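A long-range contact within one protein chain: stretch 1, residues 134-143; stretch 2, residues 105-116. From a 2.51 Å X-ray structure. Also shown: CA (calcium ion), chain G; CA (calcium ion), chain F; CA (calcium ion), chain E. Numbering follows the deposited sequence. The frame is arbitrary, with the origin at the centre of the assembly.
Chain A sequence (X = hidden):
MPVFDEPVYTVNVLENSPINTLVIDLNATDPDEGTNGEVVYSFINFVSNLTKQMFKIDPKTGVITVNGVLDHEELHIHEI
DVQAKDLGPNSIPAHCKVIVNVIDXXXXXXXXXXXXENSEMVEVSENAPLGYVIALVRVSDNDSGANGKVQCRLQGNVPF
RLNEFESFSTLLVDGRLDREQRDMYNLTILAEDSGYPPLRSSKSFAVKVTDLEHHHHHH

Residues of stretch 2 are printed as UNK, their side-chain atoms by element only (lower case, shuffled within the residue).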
# COMPACT_ATOMS: atom_id res chain seq x y z
N ILE A 134 -8.21 -25.25 -14.10
CA ILE A 134 -8.04 -24.62 -15.40
C ILE A 134 -7.10 -23.42 -15.30
O ILE A 134 -6.34 -23.16 -16.23
CB ILE A 134 -9.42 -24.25 -16.05
CG1 ILE A 134 -9.62 -22.74 -16.18
CG2 ILE A 134 -10.60 -24.85 -15.29
CD1 ILE A 134 -9.22 -22.19 -17.53
N ALA A 135 -7.14 -22.68 -14.19
CA ALA A 135 -6.20 -21.56 -13.97
C ALA A 135 -5.93 -21.30 -12.51
O ALA A 135 -6.52 -21.94 -11.63
CB ALA A 135 -6.69 -20.28 -14.62
N LEU A 136 -5.02 -20.38 -12.25
CA LEU A 136 -4.80 -19.91 -10.88
C LEU A 136 -5.01 -18.39 -10.80
O LEU A 136 -4.50 -17.65 -11.65
CB LEU A 136 -3.39 -20.31 -10.40
CG LEU A 136 -3.33 -20.98 -9.02
CD1 LEU A 136 -3.94 -22.38 -9.03
CD2 LEU A 136 -1.90 -21.02 -8.50
N VAL A 137 -5.83 -17.95 -9.84
CA VAL A 137 -5.93 -16.52 -9.55
C VAL A 137 -5.17 -16.13 -8.29
O VAL A 137 -5.18 -16.84 -7.27
CB VAL A 137 -7.39 -16.01 -9.46
CG1 VAL A 137 -8.23 -16.62 -10.57
CG2 VAL A 137 -7.98 -16.30 -8.10
N ARG A 138 -4.45 -15.02 -8.40
CA ARG A 138 -3.80 -14.38 -7.27
C ARG A 138 -4.37 -12.97 -7.07
O ARG A 138 -4.41 -12.17 -8.01
CB ARG A 138 -2.30 -14.31 -7.55
CG ARG A 138 -1.48 -13.66 -6.47
CD ARG A 138 -0.16 -14.38 -6.33
NE ARG A 138 -0.26 -15.50 -5.39
CZ ARG A 138 0.54 -16.56 -5.41
NH1 ARG A 138 0.41 -17.50 -4.48
NH2 ARG A 138 1.46 -16.68 -6.35
N VAL A 139 -4.84 -12.67 -5.86
CA VAL A 139 -5.33 -11.32 -5.56
C VAL A 139 -4.38 -10.65 -4.58
O VAL A 139 -4.02 -11.21 -3.56
CB VAL A 139 -6.77 -11.28 -4.99
CG1 VAL A 139 -7.77 -11.64 -6.08
CG2 VAL A 139 -6.92 -12.21 -3.79
N SER A 140 -3.96 -9.45 -4.94
CA SER A 140 -3.05 -8.71 -4.10
C SER A 140 -3.63 -7.34 -3.72
O SER A 140 -4.57 -6.85 -4.32
CB SER A 140 -1.73 -8.53 -4.83
OG SER A 140 -1.99 -8.11 -6.15
N ASP A 141 -3.04 -6.75 -2.69
CA ASP A 141 -3.35 -5.42 -2.24
C ASP A 141 -2.03 -4.83 -1.73
O ASP A 141 -1.41 -5.38 -0.82
CB ASP A 141 -4.40 -5.49 -1.11
CG ASP A 141 -5.18 -4.19 -0.93
OD1 ASP A 141 -4.56 -3.16 -0.61
OD2 ASP A 141 -6.43 -4.21 -1.00
N ASN A 142 -1.65 -3.69 -2.28
CA ASN A 142 -0.47 -2.98 -1.82
C ASN A 142 -0.54 -2.41 -0.40
O ASN A 142 0.46 -1.89 0.06
CB ASN A 142 -0.12 -1.84 -2.78
CG ASN A 142 0.03 -2.31 -4.22
OD1 ASN A 142 0.70 -3.30 -4.49
ND2 ASN A 142 -0.67 -1.64 -5.13
N ASP A 143 -1.70 -2.39 0.25
CA ASP A 143 -1.81 -1.83 1.61
C ASP A 143 -1.31 -2.87 2.61
O ASP A 143 -1.13 -4.02 2.26
CB ASP A 143 -3.25 -1.39 1.95
CG ASP A 143 -3.80 -0.30 1.03
OD1 ASP A 143 -3.12 0.74 0.86
OD2 ASP A 143 -4.92 -0.50 0.47
N UNK A 105 -3.18 3.94 5.45
CA UNK A 105 -4.60 3.85 5.20
C UNK A 105 -4.96 3.06 3.95
O UNK A 105 -4.11 2.73 3.12
c UNK A 105 -4.57 6.02 3.95
c UNK A 105 -5.11 6.00 6.40
c UNK A 105 -5.23 5.24 5.08
c UNK A 105 -5.54 6.69 3.03
N UNK A 106 -6.24 2.67 3.88
CA UNK A 106 -6.72 1.93 2.75
C UNK A 106 -6.94 2.80 1.51
O UNK A 106 -8.04 3.12 1.15
c UNK A 106 -8.20 -0.01 2.25
o UNK A 106 -7.28 -0.50 1.62
n UNK A 106 -9.40 -0.54 2.28
c UNK A 106 -7.99 1.23 3.10
N UNK A 107 -5.87 3.13 0.82
CA UNK A 107 -5.97 3.86 -0.42
C UNK A 107 -5.64 2.96 -1.64
O UNK A 107 -5.27 3.46 -2.68
o UNK A 107 -3.31 3.69 0.51
c UNK A 107 -5.06 5.09 -0.38
c UNK A 107 -3.59 4.75 -0.09
o UNK A 107 -2.72 5.60 -0.38
N UNK A 108 -5.72 1.64 -1.50
CA UNK A 108 -5.40 0.72 -2.60
C UNK A 108 -6.41 -0.38 -2.66
O UNK A 108 -6.54 -1.15 -1.71
n UNK A 108 -2.23 1.68 -1.92
o UNK A 108 -2.68 1.19 -4.07
c UNK A 108 -4.01 0.09 -2.43
c UNK A 108 -2.89 1.01 -2.87
N UNK A 109 -7.07 -0.49 -3.80
CA UNK A 109 -8.04 -1.53 -4.08
C UNK A 109 -7.31 -2.84 -4.37
O UNK A 109 -6.12 -2.83 -4.71
c UNK A 109 -8.87 -1.13 -5.28
N UNK A 110 -8.03 -3.96 -4.28
CA UNK A 110 -7.39 -5.23 -4.60
C UNK A 110 -7.16 -5.39 -6.09
O UNK A 110 -8.02 -4.99 -6.85
c UNK A 110 -8.38 -6.28 -4.09
c UNK A 110 -9.24 -4.14 -3.46
c UNK A 110 -9.19 -5.59 -3.06
N UNK A 111 -5.96 -5.83 -6.46
CA UNK A 111 -5.61 -6.28 -7.83
C UNK A 111 -5.93 -7.77 -7.98
O UNK A 111 -5.48 -8.59 -7.18
o UNK A 111 -1.19 -4.28 -8.26
c UNK A 111 -3.52 -4.72 -7.80
c UNK A 111 -2.01 -4.75 -7.44
c UNK A 111 -4.11 -6.08 -8.15
o UNK A 111 -1.63 -5.13 -6.30
N UNK A 112 -6.66 -8.12 -9.04
CA UNK A 112 -6.94 -9.52 -9.34
C UNK A 112 -6.11 -10.02 -10.52
O UNK A 112 -6.38 -9.65 -11.66
c UNK A 112 -10.78 -9.29 -8.84
c UNK A 112 -8.66 -11.18 -10.10
c UNK A 112 -8.42 -9.74 -9.68
c UNK A 112 -9.31 -9.42 -8.49
N UNK A 113 -5.23 -10.99 -10.27
CA UNK A 113 -4.39 -11.57 -11.33
C UNK A 113 -4.74 -13.03 -11.65
O UNK A 113 -4.85 -13.88 -10.74
c UNK A 113 -2.29 -10.10 -11.33
c UNK A 113 -2.30 -9.88 -12.84
c UNK A 113 -1.21 -8.93 -13.31
n UNK A 113 -1.42 -7.55 -12.81
c UNK A 113 -2.91 -11.44 -10.94
N UNK A 114 -5.02 -13.28 -12.93
CA UNK A 114 -4.96 -14.63 -13.53
C UNK A 114 -3.53 -15.14 -13.77
O UNK A 114 -2.77 -14.54 -14.54
c UNK A 114 -7.77 -14.42 -16.20
c UNK A 114 -5.67 -14.63 -14.88
c UNK A 114 -7.59 -16.19 -14.44
c UNK A 114 -7.19 -14.77 -14.84
N UNK A 115 -3.21 -16.30 -13.21
CA UNK A 115 -2.11 -17.13 -13.74
C UNK A 115 -2.55 -17.98 -14.96
O UNK A 115 -3.03 -19.12 -14.84
c UNK A 115 -0.41 -17.35 -11.80
c UNK A 115 -0.19 -18.12 -10.50
c UNK A 115 -1.52 -18.02 -12.64
c UNK A 115 -0.69 -15.87 -11.53
N UNK A 116 -2.45 -17.36 -16.13
CA UNK A 116 -2.35 -18.09 -17.39
C UNK A 116 -1.37 -17.37 -18.32
O UNK A 116 -0.83 -16.32 -17.99
o UNK A 116 -3.75 -19.30 -18.94
c UNK A 116 -3.72 -18.21 -18.04
CA CA G . -6.57 -2.19 0.28
CA CA F . -2.14 2.64 2.09
CA CA E . -0.60 5.25 -0.45
O HOH W 1 -0.76 4.30 -2.63
O HOH W 2 -3.43 -2.82 -4.48
O HOH W 3 -0.15 7.34 -1.18

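Position 105 carries four carbons, forked at the first with one arm two carbons long, and its CA-to-CB bond points away from stretch 1; this is Ile 105. Its carbonyl O binds the chain F calcium at 2.2 Å. At position 106, two carbons end in one oxygen and one nitrogen, an amide, hence Asn 106. Its OD1 lies 2.6 Å from Asp 143 OD2, a close approach of two oxygens explained by the chain G calcium that both bind.

Position 107 has two carbons, the second bearing two oxygens: a carboxylate, Asp 107. It spans two ions, with OD1 2.2 Å from the chain F calcium and OD2 2.1 Å from the chain E calcium. Position 108 again shows two carbons with one oxygen and one nitrogen, and points toward stretch 1. The nitrogen faces Asp 143 OD1, as an amide donor would, identifying Asn 108; ND2 donates to that oxygen at 3.1 Å, while the backbone N of Asn 108 makes a weak bond to Asp 143 OD2 at 3.0 Å.

A single carbon directed away from stretch 1 makes position 109 Ala 109. At position 110, three carbons close a ring onto the backbone nitrogen, which makes it Pro 110. The Pro 110 nitrogen carries no hydrogen; the CA of Pro 110 makes a CA-H...O contact with Ser 140 O at 3.3 Å, an oxygen that also accepts the hydrogen bond from the backbone N of position 111.

Position 111 has three carbons in a row, the third with two oxygens, one of them near the Ser 140 hydroxyl. This is Glu 111, whose OE1 accepts a hydrogen bond from Ser 140 OG at 3.0 Å. At position 112, four carbons forked at the first, one arm longer, pack on Val 139: Ile 112, with CG1 3.6 Å from Val 139 CG1. Position 113 bears four carbons in a row ending in nitrogen, beside Arg 138 but with its end leading away; it is Lys 113.

Position 114 has four carbons forked at the second, near Ala 135 and Val 137: Leu 114, with CD2 3.9 Å from Val 137 CG1. The same fork at position 115 gives Leu 115, whose CB meets Leu 136 CB at 3.7 Å. One carbon and one oxygen at position 116 make Ser 116, beyond contact.

The contact joins an antiparallel strand pair to a calcium site. Reciprocal backbone bonds link Ser 140 with Glu 111 and Arg 138 with Lys 113, while Val 137, Val 139, Ile 112 and Leu 114 share one face. Beyond the strands, Asp 141 and Asp 143 meet stretch 2 through calcium, which draws together oxygens that would otherwise repel.

Stretch 2 105-116: INDNAPEIKLLS
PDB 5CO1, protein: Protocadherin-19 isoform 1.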